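Local coordinates for protein DNA ligase (Archaeoglobus fulgidus, PDB 3GDE) that probably seals nicks in double-stranded DNA during replication, recombination and repair, using ATP and passing through a covalent enzyme-AMP intermediate, at residues 249-254 / 395-400. Sequence-based numbering, arbitrary orientation.
Sequences VEWKFD and AGHEGV. With PO4 (phosphate ion), chain C.
Ala-395 packs its CB against the Trp-251 indole, 3.6 Å from CH2, just where helix 382-394 runs out. Gly-396, at positive phi, completes the Schellman motif that ends this helix, and a water joins its carbonyl O to OD2 of Asp-254. His-397 then slots its imidazole among the aromatic side chains: CD2 lies near CZ3 of Trp-251, while the edge of Phe-253 points into the ring face, CD1 3.7 Å above its centre, in a T-shaped pair with planes at 81°. ND1 accepts the backbone N-H of Asp-254 almost in the ring plane (3.1 Å), which fixes the imidazole's rotation and implies that ND1 carries no proton here. Glu-398 gives its N-H to Lys-252 O and forms a salt bridge, OE2 to Lys-252 NZ 3.1 Å, met on the syn side but 34° out of the carboxylate plane. Lys-252 is the predicted AMP-accepting lysine of the nucleotidyltransferase fold, and its extended chain bends only at chi4 (-62°), where NZ also donates a hydrogen bond to phosphate O1 (2.7 Å), an ion that Lys-420 grips as well. Gly-399 O receives Lys-252 N at 2.8 Å. Val-400 finally pairs with Trp-251, antiparallel and non-hydrogen-bonded (CA-CA 4.4 Å), and rests its CB on Val-249 CG1, its CA making a C-H...O contact with Glu-250 O.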
loop_
_atom_site.group_PDB
_atom_site.type_symbol
_atom_site.label_atom_id
_atom_site.label_comp_id
_atom_site.label_asym_id
_atom_site.label_seq_id
_atom_site.Cartn_x
_atom_site.Cartn_y
_atom_site.Cartn_z
ATOM N N VAL A 249 -9.228 3.973 27.257
ATOM C CA VAL A 249 -9.956 4.800 26.303
ATOM C C VAL A 249 -9.150 6.037 25.962
ATOM O O VAL A 249 -8.646 6.723 26.845
ATOM C CB VAL A 249 -11.367 5.222 26.822
ATOM C CG1 VAL A 249 -12.164 5.914 25.716
ATOM C CG2 VAL A 249 -12.154 4.022 27.339
ATOM N N GLU A 250 -9.032 6.303 24.666
ATOM C CA GLU A 250 -8.337 7.474 24.159
ATOM C C GLU A 250 -9.226 8.158 23.130
ATOM O O GLU A 250 -10.191 7.580 22.656
ATOM C CB GLU A 250 -7.013 7.067 23.503
ATOM C CG GLU A 250 -5.994 6.456 24.453
ATOM C CD GLU A 250 -5.063 5.441 23.788
ATOM O OE1 GLU A 250 -5.030 5.353 22.537
ATOM O OE2 GLU A 250 -4.362 4.720 24.536
ATOM N N TRP A 251 -8.894 9.397 22.799
ATOM C CA TRP A 251 -9.522 10.092 21.690
ATOM C C TRP A 251 -9.157 9.398 20.379
ATOM O O TRP A 251 -8.049 8.892 20.236
ATOM C CB TRP A 251 -9.043 11.551 21.648
ATOM C CG TRP A 251 -9.682 12.461 22.663
ATOM C CD1 TRP A 251 -10.410 12.094 23.766
ATOM C CD2 TRP A 251 -9.629 13.896 22.681
ATOM N NE1 TRP A 251 -10.823 13.208 24.456
ATOM C CE2 TRP A 251 -10.352 14.326 23.817
ATOM C CE3 TRP A 251 -9.034 14.859 21.852
ATOM C CZ2 TRP A 251 -10.509 15.678 24.137
ATOM C CZ3 TRP A 251 -9.179 16.198 22.174
ATOM C CH2 TRP A 251 -9.911 16.597 23.306
ATOM N N LYS A 252 -10.101 9.346 19.444
ATOM C CA LYS A 252 -9.760 9.115 18.052
ATOM C C LYS A 252 -9.642 10.439 17.309
ATOM O O LYS A 252 -10.647 11.116 17.068
ATOM C CB LYS A 252 -10.767 8.216 17.343
ATOM C CG LYS A 252 -10.256 7.838 15.968
ATOM C CD LYS A 252 -11.136 6.833 15.292
ATOM C CE LYS A 252 -10.404 6.188 14.134
ATOM N NZ LYS A 252 -10.035 7.178 13.096
ATOM N N PHE A 253 -8.408 10.778 16.933
ATOM C CA PHE A 253 -8.084 12.042 16.265
ATOM C C PHE A 253 -8.434 12.105 14.773
ATOM O O PHE A 253 -8.345 11.118 14.050
ATOM C CB PHE A 253 -6.596 12.370 16.454
ATOM C CG PHE A 253 -6.181 12.483 17.893
ATOM C CD1 PHE A 253 -6.339 13.683 18.586
ATOM C CD2 PHE A 253 -5.627 11.387 18.559
ATOM C CE1 PHE A 253 -5.956 13.789 19.925
ATOM C CE2 PHE A 253 -5.244 11.477 19.900
ATOM C CZ PHE A 253 -5.409 12.677 20.585
ATOM N N ASP A 254 -8.846 13.283 14.328
ATOM C CA ASP A 254 -8.918 13.580 12.907
ATOM C C ASP A 254 -7.502 13.946 12.466
ATOM O O ASP A 254 -7.079 15.107 12.565
ATOM C CB ASP A 254 -9.899 14.728 12.633
ATOM C CG ASP A 254 -10.034 15.049 11.142
ATOM O OD1 ASP A 254 -9.282 14.481 10.323
ATOM O OD2 ASP A 254 -10.900 15.875 10.784
ATOM N N ALA A 395 -14.102 18.890 20.405
ATOM C CA ALA A 395 -12.757 19.399 20.127
ATOM C C ALA A 395 -12.431 19.326 18.643
ATOM O O ALA A 395 -11.351 19.747 18.213
ATOM C CB ALA A 395 -11.724 18.628 20.944
ATOM N N GLY A 396 -13.358 18.777 17.860
ATOM C CA GLY A 396 -13.197 18.713 16.410
ATOM C C GLY A 396 -12.640 17.394 15.910
ATOM O O GLY A 396 -12.235 17.283 14.745
ATOM N N HIS A 397 -12.616 16.400 16.795
ATOM C CA HIS A 397 -12.148 15.060 16.451
ATOM C C HIS A 397 -13.313 14.069 16.310
ATOM O O HIS A 397 -14.464 14.478 16.266
ATOM C CB HIS A 397 -11.065 14.606 17.437
ATOM C CG HIS A 397 -9.863 15.501 17.452
ATOM N ND1 HIS A 397 -8.936 15.521 16.434
ATOM C CD2 HIS A 397 -9.446 16.421 18.354
ATOM C CE1 HIS A 397 -7.998 16.410 16.707
ATOM N NE2 HIS A 397 -8.285 16.972 17.867
ATOM N N GLU A 398 -13.022 12.773 16.227
ATOM C CA GLU A 398 -13.975 11.825 15.622
ATOM C C GLU A 398 -14.759 10.950 16.592
ATOM O O GLU A 398 -15.850 10.469 16.252
ATOM C CB GLU A 398 -13.266 10.928 14.598
ATOM C CG GLU A 398 -12.561 11.686 13.486
ATOM C CD GLU A 398 -12.009 10.772 12.405
ATOM O OE1 GLU A 398 -11.629 11.295 11.342
ATOM O OE2 GLU A 398 -11.957 9.535 12.608
ATOM N N GLY A 399 -14.203 10.744 17.782
ATOM C CA GLY A 399 -14.768 9.821 18.759
ATOM C C GLY A 399 -13.695 9.265 19.673
ATOM O O GLY A 399 -12.766 9.980 20.075
ATOM N N VAL A 400 -13.806 7.981 19.989
ATOM C CA VAL A 400 -12.874 7.352 20.919
ATOM C C VAL A 400 -12.312 6.022 20.435
ATOM O O VAL A 400 -12.971 5.282 19.702
ATOM C CB VAL A 400 -13.486 7.147 22.342
ATOM C CG1 VAL A 400 -13.618 8.481 23.088
ATOM C CG2 VAL A 400 -14.815 6.420 22.266
HETATM P P PO4 C . -10.647 5.529 9.862
HETATM O O1 PO4 C . -10.527 6.930 10.414
HETATM O O2 PO4 C . -11.721 4.732 10.558
HETATM O O3 PO4 C . -10.945 5.617 8.385
HETATM O O4 PO4 C . -9.340 4.818 10.085
HETATM O O HOH W 1 -12.942 15.959 12.561
#